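Local coordinates for protein aminotransferase (PDB 6L1O) that is a pyridoxal-phosphate-dependent aminotransferase encoded in the operon for biosynthesis of the dipeptide antibiotic bacilysin, at residues Y209-K217 with T291-I302; Y83-I91 with P218-K228. One frame throughout, in Å; residues are numbered along the deposited sequence.

Contact 1 of 2, residues Y209-K217 with T291-I302; sequences YGAFEFDQK and TESLKRIYKERI. With PLP (pyridoxal-5'-phosphate), chain E.
Ala211, Phe212 and Phe214 carry the loop 209-217 onto helix 289-313, whereas Tyr209 at its start serves the cofactor. The Tyr209 OH lies 2.6 Å from PLP O3, a hydrogen bond either could donate, and Tyr325 OH is a further partner. Within the type I turn 209-212, Ala211 CB rests 3.6 Å from Thr291 CG2 and sits over the centre of one face of the Phe212 ring. Phe212 meets the helix with its rim: CZ is 3.8 Å from Leu294 CD2, near the ring plane, while Tyr298 turns its edge to the Phe212 face, planes at 74°. In the class I aminotransferase fold a long helix runs between the large and small domains; here the loop after strand 202-206 packs against it. Glu213 contributes its backbone: Lys295 NZ donates to Glu213 O at 2.9 Å, tilted 32° from the carbonyl plane, the lysine chain being bent at chi3 (95°) toward the loop. Phe214 lies alongside Lys295, pointing the opposite way, with Phe214 CD1 3.7 Å from Lys295 CG, and its CZ reaches Ile302 CD1 at 3.6 Å. Lys299 CD lies over one face of the Phe214 ring, offset toward its rim, and its amine is salt-bridged to Asp303.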
loop_
_atom_site.group_PDB
_atom_site.type_symbol
_atom_site.label_atom_id
_atom_site.label_comp_id
_atom_site.label_asym_id
_atom_site.label_seq_id
_atom_site.Cartn_x
_atom_site.Cartn_y
_atom_site.Cartn_z
ATOM N N TYR B 209 -4.810 18.187 8.076
ATOM C CA TYR B 209 -4.605 19.066 9.229
ATOM C C TYR B 209 -5.940 19.473 9.832
ATOM O O TYR B 209 -6.053 20.498 10.573
ATOM C CB TYR B 209 -3.719 20.290 8.841
ATOM C CG TYR B 209 -2.384 19.883 8.330
ATOM C CD1 TYR B 209 -1.314 19.593 9.224
ATOM C CD2 TYR B 209 -2.148 19.679 6.969
ATOM C CE1 TYR B 209 -0.115 19.157 8.758
ATOM C CE2 TYR B 209 -0.935 19.250 6.511
ATOM C CZ TYR B 209 0.081 18.985 7.409
ATOM O OH TYR B 209 1.274 18.530 6.993
ATOM N N GLY B 210 -6.963 18.655 9.586
ATOM C CA GLY B 210 -8.309 18.893 10.056
ATOM C C GLY B 210 -8.509 19.008 11.541
ATOM O O GLY B 210 -9.577 19.437 11.967
ATOM N N ALA B 211 -7.521 18.612 12.335
ATOM C CA ALA B 211 -7.579 18.777 13.787
ATOM C C ALA B 211 -7.018 20.164 14.191
ATOM O O ALA B 211 -7.201 20.620 15.302
ATOM C CB ALA B 211 -6.814 17.685 14.490
ATOM N N PHE B 212 -6.344 20.854 13.303
ATOM C CA PHE B 212 -5.520 21.984 13.737
ATOM C C PHE B 212 -5.896 23.307 13.114
ATOM O O PHE B 212 -5.199 23.791 12.257
ATOM C CB PHE B 212 -4.053 21.670 13.470
ATOM C CG PHE B 212 -3.600 20.391 14.101
ATOM C CD1 PHE B 212 -3.468 20.313 15.496
ATOM C CD2 PHE B 212 -3.343 19.258 13.345
ATOM C CE1 PHE B 212 -3.034 19.165 16.109
ATOM C CE2 PHE B 212 -2.913 18.090 13.965
ATOM C CZ PHE B 212 -2.786 18.034 15.350
ATOM N N GLU B 213 -7.004 23.885 13.558
ATOM C CA GLU B 213 -7.307 25.260 13.281
ATOM C C GLU B 213 -7.498 25.943 14.625
ATOM O O GLU B 213 -8.285 25.479 15.448
ATOM C CB GLU B 213 -8.548 25.400 12.424
ATOM C CG GLU B 213 -8.974 26.859 12.207
ATOM C CD GLU B 213 -10.040 27.007 11.122
ATOM O OE1 GLU B 213 -10.311 26.025 10.381
ATOM O OE2 GLU B 213 -10.599 28.103 10.977
ATOM N N PHE B 214 -6.758 27.026 14.851
ATOM C CA PHE B 214 -6.589 27.573 16.209
ATOM C C PHE B 214 -7.723 28.440 16.742
ATOM O O PHE B 214 -8.043 28.341 17.935
ATOM C CB PHE B 214 -5.288 28.324 16.268
ATOM C CG PHE B 214 -4.113 27.471 15.952
ATOM C CD1 PHE B 214 -3.782 26.391 16.776
ATOM C CD2 PHE B 214 -3.333 27.717 14.815
ATOM C CE1 PHE B 214 -2.683 25.592 16.497
ATOM C CE2 PHE B 214 -2.261 26.906 14.512
ATOM C CZ PHE B 214 -1.917 25.844 15.368
ATOM N N ASP B 215 -8.310 29.279 15.900
ATOM C CA ASP B 215 -9.403 30.208 16.343
ATOM C C ASP B 215 -10.788 29.541 16.439
ATOM O O ASP B 215 -11.660 30.042 17.127
ATOM C CB ASP B 215 -9.495 31.458 15.455
ATOM N N GLN B 216 -10.974 28.395 15.770
ATOM C CA GLN B 216 -12.250 27.703 15.789
ATOM C C GLN B 216 -12.130 26.259 15.326
ATOM O O GLN B 216 -11.096 25.852 14.791
ATOM C CB GLN B 216 -13.243 28.443 14.909
ATOM C CG GLN B 216 -12.674 28.928 13.581
ATOM C CD GLN B 216 -13.462 30.113 13.022
ATOM O OE1 GLN B 216 -12.890 31.108 12.592
ATOM N NE2 GLN B 216 -14.778 30.020 13.061
ATOM N N LYS B 217 -13.205 25.502 15.531
ATOM C CA LYS B 217 -13.322 24.145 15.004
ATOM C C LYS B 217 -13.218 24.178 13.462
ATOM O O LYS B 217 -13.885 24.987 12.810
ATOM C CB LYS B 217 -14.656 23.526 15.426
ATOM N N THR B 291 -6.191 15.542 21.568
ATOM C CA THR B 291 -5.913 16.248 20.332
ATOM C C THR B 291 -5.967 17.770 20.610
ATOM O O THR B 291 -5.172 18.479 20.087
ATOM C CB THR B 291 -6.919 15.850 19.230
ATOM O OG1 THR B 291 -6.981 14.414 19.126
ATOM C CG2 THR B 291 -6.549 16.396 17.885
ATOM N N GLU B 292 -6.889 18.235 21.463
ATOM C CA GLU B 292 -6.936 19.645 21.808
ATOM C C GLU B 292 -5.646 20.051 22.533
ATOM O O GLU B 292 -5.098 21.141 22.280
ATOM C CB GLU B 292 -8.162 19.989 22.665
ATOM C CG GLU B 292 -9.518 19.812 21.989
ATOM C CD GLU B 292 -9.817 20.956 21.033
ATOM O OE1 GLU B 292 -9.924 22.096 21.508
ATOM O OE2 GLU B 292 -9.903 20.746 19.811
ATOM N N SER B 293 -5.162 19.186 23.421
ATOM C CA SER B 293 -3.919 19.400 24.112
ATOM C C SER B 293 -2.723 19.524 23.138
ATOM O O SER B 293 -1.849 20.410 23.301
ATOM C CB SER B 293 -3.654 18.275 25.092
ATOM O OG SER B 293 -2.550 18.561 25.912
ATOM N N LEU B 294 -2.696 18.669 22.110
ATOM C CA LEU B 294 -1.728 18.706 21.096
ATOM C C LEU B 294 -1.787 20.000 20.265
ATOM O O LEU B 294 -0.755 20.605 19.989
ATOM C CB LEU B 294 -1.861 17.483 20.175
ATOM C CG LEU B 294 -0.869 17.354 19.070
ATOM C CD1 LEU B 294 0.576 17.353 19.548
ATOM C CD2 LEU B 294 -1.201 16.095 18.271
ATOM N N LYS B 295 -2.979 20.397 19.880
ATOM C CA LYS B 295 -3.177 21.705 19.303
ATOM C C LYS B 295 -2.604 22.896 20.138
ATOM O O LYS B 295 -2.058 23.861 19.574
ATOM C CB LYS B 295 -4.672 21.924 19.083
ATOM C CG LYS B 295 -4.962 23.271 18.405
ATOM C CD LYS B 295 -6.311 23.230 17.733
ATOM C CE LYS B 295 -7.405 23.792 18.638
ATOM N NZ LYS B 295 -8.650 23.983 17.851
ATOM N N ARG B 296 -2.720 22.820 21.465
ATOM C CA ARG B 296 -2.238 23.884 22.322
ATOM C C ARG B 296 -0.722 23.875 22.374
ATOM O O ARG B 296 -0.120 24.942 22.449
ATOM C CB ARG B 296 -2.807 23.804 23.762
ATOM C CG ARG B 296 -4.302 24.003 23.922
ATOM C CD ARG B 296 -4.671 24.225 25.402
ATOM N NE ARG B 296 -4.569 22.983 26.199
ATOM C CZ ARG B 296 -5.522 22.051 26.256
ATOM N NH1 ARG B 296 -6.695 22.265 25.649
ATOM N NH2 ARG B 296 -5.369 20.975 26.987
ATOM N N ILE B 297 -0.097 22.704 22.305
ATOM C CA ILE B 297 1.359 22.591 22.174
ATOM C C ILE B 297 1.848 23.316 20.915
ATOM O O ILE B 297 2.826 24.104 20.971
ATOM C CB ILE B 297 1.855 21.158 22.176
ATOM C CG1 ILE B 297 1.667 20.534 23.582
ATOM C CG2 ILE B 297 3.315 21.048 21.755
ATOM C CD1 ILE B 297 1.765 19.032 23.660
ATOM N N TYR B 298 1.210 23.002 19.769
ATOM C CA TYR B 298 1.637 23.656 18.526
ATOM C C TYR B 298 1.435 25.156 18.591
ATOM O O TYR B 298 2.332 25.910 18.154
ATOM C CB TYR B 298 0.909 23.019 17.317
ATOM C CG TYR B 298 1.386 21.617 17.032
ATOM C CD1 TYR B 298 2.726 21.271 17.141
ATOM C CD2 TYR B 298 0.488 20.609 16.661
ATOM C CE1 TYR B 298 3.162 20.005 16.857
ATOM C CE2 TYR B 298 0.906 19.347 16.388
ATOM C CZ TYR B 298 2.229 19.025 16.479
ATOM O OH TYR B 298 2.673 17.758 16.163
ATOM N N LYS B 299 0.291 25.605 19.125
ATOM C CA LYS B 299 0.012 27.029 19.235
ATOM C C LYS B 299 1.062 27.754 20.128
ATOM O O LYS B 299 1.507 28.842 19.813
ATOM C CB LYS B 299 -1.423 27.258 19.746
ATOM C CG LYS B 299 -1.852 28.715 19.948
ATOM C CD LYS B 299 -1.676 29.540 18.683
ATOM C CE LYS B 299 -2.172 30.990 18.875
ATOM N NZ LYS B 299 -1.488 31.921 17.943
ATOM N N GLU B 300 1.460 27.115 21.215
ATOM C CA GLU B 300 2.493 27.678 22.060
ATOM C C GLU B 300 3.823 27.795 21.330
ATOM O O GLU B 300 4.541 28.776 21.490
ATOM C CB GLU B 300 2.647 26.837 23.304
ATOM C CG GLU B 300 3.831 27.130 24.202
ATOM C CD GLU B 300 3.828 28.518 24.793
ATOM O OE1 GLU B 300 2.719 29.087 25.009
ATOM O OE2 GLU B 300 4.953 29.041 25.061
ATOM N N ARG B 301 4.182 26.793 20.551
ATOM C CA ARG B 301 5.443 26.801 19.814
ATOM C C ARG B 301 5.399 27.913 18.786
ATOM O O ARG B 301 6.346 28.639 18.641
ATOM C CB ARG B 301 5.714 25.444 19.130
ATOM C CG ARG B 301 6.099 24.360 20.106
ATOM C CD ARG B 301 6.201 23.017 19.423
ATOM N NE ARG B 301 6.545 21.953 20.377
ATOM C CZ ARG B 301 6.702 20.683 20.050
ATOM N NH1 ARG B 301 6.615 20.287 18.769
ATOM N NH2 ARG B 301 7.044 19.829 20.965
ATOM N N ILE B 302 4.270 28.040 18.091
ATOM C CA ILE B 302 4.056 29.088 17.115
ATOM C C ILE B 302 4.205 30.475 17.737
ATOM O O ILE B 302 4.946 31.326 17.212
ATOM C CB ILE B 302 2.676 28.965 16.461
ATOM C CG1 ILE B 302 2.690 27.790 15.478
ATOM C CG2 ILE B 302 2.286 30.265 15.755
ATOM C CD1 ILE B 302 1.280 27.369 15.073
HETATM N N1 PLP E . -1.648 15.854 2.834
HETATM C C2 PLP E . -0.829 16.851 3.215
HETATM C C2A PLP E . -0.902 18.211 2.583
HETATM C C3 PLP E . 0.226 16.601 4.170
HETATM O O3 PLP E . 1.110 17.524 4.566
HETATM C C4 PLP E . 0.246 15.304 4.745
HETATM C C4A PLP E . 1.549 14.982 5.433
HETATM C C5 PLP E . -0.684 14.278 4.292
HETATM C C6 PLP E . -1.639 14.633 3.352
HETATM C C5A PLP E . -0.755 12.915 4.914
HETATM O O4P PLP E . 0.333 12.116 4.752
HETATM P P PLP E . 0.248 10.540 5.180
HETATM O O1P PLP E . 0.678 9.803 3.963
HETATM O O2P PLP E . -1.128 10.185 5.703
HETATM O O3P PLP E . 1.241 10.421 6.302
#

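Contact 2 of 2, residues Y83-I91 with P218-K228; sequences YKREYGVTI and PASFLEAEDAK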
loop_
_atom_site.group_PDB
_atom_site.type_symbol
_atom_site.label_atom_id
_atom_site.label_comp_id
_atom_site.label_asym_id
_atom_site.label_seq_id
_atom_site.Cartn_x
_atom_site.Cartn_y
_atom_site.Cartn_z
ATOM N N TYR B 83 -16.904 11.257 12.421
ATOM C CA TYR B 83 -17.321 12.359 11.577
ATOM C C TYR B 83 -18.584 13.059 12.099
ATOM O O TYR B 83 -18.769 14.248 11.902
ATOM C CB TYR B 83 -17.502 11.920 10.107
ATOM C CG TYR B 83 -16.337 12.430 9.299
ATOM C CD1 TYR B 83 -16.476 13.522 8.468
ATOM C CD2 TYR B 83 -15.075 11.877 9.443
ATOM C CE1 TYR B 83 -15.428 14.014 7.745
ATOM C CE2 TYR B 83 -13.979 12.396 8.726
ATOM C CZ TYR B 83 -14.173 13.465 7.881
ATOM O OH TYR B 83 -13.096 13.947 7.178
ATOM N N LYS B 84 -19.423 12.297 12.762
ATOM C CA LYS B 84 -20.613 12.839 13.388
ATOM C C LYS B 84 -20.248 13.678 14.622
ATOM O O LYS B 84 -20.703 14.820 14.728
ATOM C CB LYS B 84 -21.558 11.725 13.784
ATOM C CG LYS B 84 -22.979 12.192 14.102
ATOM C CD LYS B 84 -23.509 13.096 12.960
ATOM C CE LYS B 84 -25.027 13.031 12.788
ATOM N NZ LYS B 84 -25.771 13.085 14.090
ATOM N N ARG B 85 -19.373 13.157 15.477
ATOM C CA ARG B 85 -18.965 13.826 16.716
ATOM C C ARG B 85 -18.175 15.086 16.421
ATOM O O ARG B 85 -18.389 16.112 17.057
ATOM C CB ARG B 85 -18.139 12.878 17.578
ATOM C CG ARG B 85 -17.678 13.443 18.929
ATOM C CD ARG B 85 -16.611 12.625 19.624
ATOM N NE ARG B 85 -15.270 12.782 19.049
ATOM C CZ ARG B 85 -14.222 12.018 19.336
ATOM N NH1 ARG B 85 -14.292 11.036 20.235
ATOM N NH2 ARG B 85 -13.055 12.264 18.761
ATOM N N GLU B 86 -17.267 15.031 15.440
ATOM C CA GLU B 86 -16.345 16.102 15.203
ATOM C C GLU B 86 -16.899 17.172 14.307
ATOM O O GLU B 86 -16.630 18.336 14.519
ATOM C CB GLU B 86 -14.997 15.593 14.611
ATOM C CG GLU B 86 -14.149 14.815 15.600
ATOM C CD GLU B 86 -13.860 15.588 16.892
ATOM O OE1 GLU B 86 -13.429 16.743 16.803
ATOM O OE2 GLU B 86 -14.029 15.031 17.988
ATOM N N TYR B 87 -17.634 16.776 13.279
ATOM C CA TYR B 87 -18.063 17.702 12.210
ATOM C C TYR B 87 -19.536 17.771 11.964
ATOM O O TYR B 87 -20.003 18.533 11.117
ATOM C CB TYR B 87 -17.349 17.298 10.923
ATOM C CG TYR B 87 -15.866 17.232 11.086
ATOM C CD1 TYR B 87 -15.134 18.357 11.409
ATOM C CD2 TYR B 87 -15.181 16.014 10.953
ATOM C CE1 TYR B 87 -13.718 18.284 11.579
ATOM C CE2 TYR B 87 -13.805 15.949 11.100
ATOM C CZ TYR B 87 -13.080 17.061 11.417
ATOM O OH TYR B 87 -11.710 16.946 11.553
ATOM N N GLY B 88 -20.294 16.963 12.673
ATOM C CA GLY B 88 -21.731 16.956 12.480
ATOM C C GLY B 88 -22.173 16.310 11.182
ATOM O O GLY B 88 -23.302 16.538 10.723
ATOM N N VAL B 89 -21.303 15.499 10.588
ATOM C CA VAL B 89 -21.535 14.948 9.227
ATOM C C VAL B 89 -22.006 13.499 9.301
ATOM O O VAL B 89 -21.377 12.656 9.974
ATOM C CB VAL B 89 -20.254 15.030 8.384
ATOM C CG1 VAL B 89 -20.413 14.349 7.004
ATOM C CG2 VAL B 89 -19.862 16.484 8.212
ATOM N N THR B 90 -23.091 13.210 8.586
ATOM C CA THR B 90 -23.630 11.879 8.485
ATOM C C THR B 90 -22.946 11.088 7.384
ATOM O O THR B 90 -23.014 11.466 6.218
ATOM C CB THR B 90 -25.160 11.899 8.186
ATOM O OG1 THR B 90 -25.846 12.413 9.318
ATOM C CG2 THR B 90 -25.663 10.456 7.946
ATOM N N ILE B 91 -22.340 9.970 7.772
ATOM C CA ILE B 91 -21.629 9.080 6.838
ATOM C C ILE B 91 -22.198 7.668 6.953
ATOM O O ILE B 91 -22.298 7.143 8.049
ATOM C CB ILE B 91 -20.110 9.034 7.159
ATOM C CG1 ILE B 91 -19.438 10.407 6.981
ATOM C CG2 ILE B 91 -19.419 7.987 6.318
ATOM C CD1 ILE B 91 -19.429 10.959 5.582
ATOM N N PRO B 218 -12.372 23.329 12.873
ATOM C CA PRO B 218 -12.275 23.336 11.403
ATOM C C PRO B 218 -13.530 22.719 10.823
ATOM O O PRO B 218 -14.110 21.829 11.467
ATOM C CB PRO B 218 -11.045 22.440 11.125
ATOM C CG PRO B 218 -10.345 22.322 12.439
ATOM C CD PRO B 218 -11.404 22.381 13.468
ATOM N N ALA B 219 -13.994 23.259 9.702
ATOM C CA ALA B 219 -15.086 22.669 8.939
ATOM C C ALA B 219 -14.552 21.580 7.989
ATOM O O ALA B 219 -13.517 21.774 7.336
ATOM C CB ALA B 219 -15.828 23.739 8.163
ATOM N N SER B 220 -15.241 20.445 7.942
ATOM C CA SER B 220 -15.027 19.440 6.906
ATOM C C SER B 220 -15.668 19.920 5.583
ATOM O O SER B 220 -16.760 20.515 5.565
ATOM C CB SER B 220 -15.622 18.103 7.328
ATOM O OG SER B 220 -15.920 17.257 6.182
ATOM N N PHE B 221 -15.016 19.632 4.470
ATOM C CA PHE B 221 -15.618 19.804 3.141
ATOM C C PHE B 221 -17.028 19.192 3.082
ATOM O O PHE B 221 -17.965 19.743 2.451
ATOM C CB PHE B 221 -14.675 19.172 2.090
ATOM C CG PHE B 221 -15.271 19.005 0.714
ATOM C CD1 PHE B 221 -15.716 20.095 -0.018
ATOM C CD2 PHE B 221 -15.361 17.738 0.133
ATOM C CE1 PHE B 221 -16.270 19.931 -1.285
ATOM C CE2 PHE B 221 -15.890 17.564 -1.131
ATOM C CZ PHE B 221 -16.376 18.667 -1.825
ATOM N N LEU B 222 -17.205 18.064 3.748
ATOM C CA LEU B 222 -18.462 17.342 3.701
ATOM C C LEU B 222 -19.613 18.017 4.447
ATOM O O LEU B 222 -20.711 17.522 4.430
ATOM C CB LEU B 222 -18.285 15.906 4.200
ATOM C CG LEU B 222 -17.297 15.049 3.390
ATOM C CD1 LEU B 222 -17.275 13.683 4.023
ATOM C CD2 LEU B 222 -17.699 14.940 1.918
ATOM N N GLU B 223 -19.337 19.120 5.140
ATOM C CA GLU B 223 -20.375 19.997 5.649
ATOM C C GLU B 223 -21.108 20.793 4.558
ATOM O O GLU B 223 -22.250 21.147 4.719
ATOM C CB GLU B 223 -19.810 20.934 6.716
ATOM C CG GLU B 223 -19.571 20.195 8.032
ATOM C CD GLU B 223 -18.917 21.061 9.093
ATOM O OE1 GLU B 223 -19.460 22.163 9.341
ATOM O OE2 GLU B 223 -17.871 20.640 9.684
ATOM N N ALA B 224 -20.453 21.046 3.436
ATOM C CA ALA B 224 -21.057 21.789 2.344
ATOM C C ALA B 224 -22.143 20.997 1.633
ATOM O O ALA B 224 -22.014 19.795 1.449
ATOM C CB ALA B 224 -19.994 22.186 1.351
ATOM N N GLU B 225 -23.236 21.677 1.269
ATOM C CA GLU B 225 -24.268 21.106 0.406
ATOM C C GLU B 225 -23.631 20.670 -0.914
ATOM O O GLU B 225 -22.836 21.404 -1.507
ATOM C CB GLU B 225 -25.377 22.142 0.118
ATOM N N ASP B 226 -23.980 19.483 -1.361
ATOM C CA ASP B 226 -23.460 18.901 -2.617
ATOM C C ASP B 226 -21.988 18.434 -2.585
ATOM O O ASP B 226 -21.443 18.052 -3.620
ATOM C CB ASP B 226 -23.671 19.842 -3.815
ATOM C CG ASP B 226 -25.135 19.884 -4.270
ATOM O OD1 ASP B 226 -25.835 18.832 -4.213
ATOM O OD2 ASP B 226 -25.566 20.973 -4.685
ATOM N N ALA B 227 -21.352 18.461 -1.423
ATOM C CA ALA B 227 -19.966 17.963 -1.324
ATOM C C ALA B 227 -19.939 16.467 -1.626
ATOM O O ALA B 227 -19.076 16.008 -2.369
ATOM C CB ALA B 227 -19.393 18.244 0.060
ATOM N N LYS B 228 -20.916 15.729 -1.090
ATOM C CA LYS B 228 -20.995 14.286 -1.262
ATOM C C LYS B 228 -21.372 13.903 -2.679
ATOM O O LYS B 228 -21.138 12.776 -3.087
ATOM C CB LYS B 228 -22.014 13.649 -0.295
ATOM C CG LYS B 228 -21.439 12.687 0.730
ATOM C CD LYS B 228 -22.560 12.257 1.683
ATOM C CE LYS B 228 -22.003 11.751 2.987
ATOM N NZ LYS B 228 -23.119 11.244 3.830
HETATM O O HOH W 1 -14.616 20.346 14.391
#
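Tyr87 and Ser220 have their CA atoms 6.4 Å apart, and those of Val89 and Glu223 are spaced nearly alike, so the end of helix 73-87 with the residues after it and segment 218-228 run close together. Gly88, with positive phi, takes the chain out of the helix; Tyr87 N and Val89 N both donate to Tyr83 O, from opposite faces of its plane. Tyr87 CG lies anti to its carbonyl carbon (chi1 -54°), which places the ring beside Ser220: Ser220 CB sits over one face, 4.2 Å from the Tyr87 ring centroid and 23° off the normal, a CH-pi contact. Glu86 CB backs the other face, and Pro218 O is near the ring plane, 3.6 Å from Tyr87 CE1. Beyond the helix end, Val89 CG1 meets Leu222 CB at 3.8 Å, the side chains nearly perpendicular, and Leu222 CD1 touches Ile91 CD1, also at 3.8 Å. Lys228, its amine salt-bridged to Glu96, packs CE on Ile91 CD1. Ser220 N donates to Glu223 OE2 from above the carboxylate plane. Glu233 binds Tyr83 OH and Ser220 OG; Ser220 OG also accepts from Leu222 N at 2.9 Å, an ST turn leading into the 3-10 segment 221-223.

Contacts 1 and 2 share a continuous loop, since 209-217 runs directly into 218-228, and along the chain their segments alternate; their centres are 20 Å apart. They meet at Gly210, whose O packs 3.0 Å from Pro218 CG and makes a weak hydrogen bond of 3.3 Å to Tyr87 OH. A second point of touch puts Glu213 OE1 3.5 Å from Pro218 CA. Contact 1 reaches the cofactor itself through Tyr209, and its Phe212 side chain is about 9 Å from that of Ser238, another PLP-binding residue. Contact 2 stands further back: the Tyr83 side chain is about 12 Å from PLP. The loop after strand 202-206 thus links the cofactor site to helices 289-313 and 73-87.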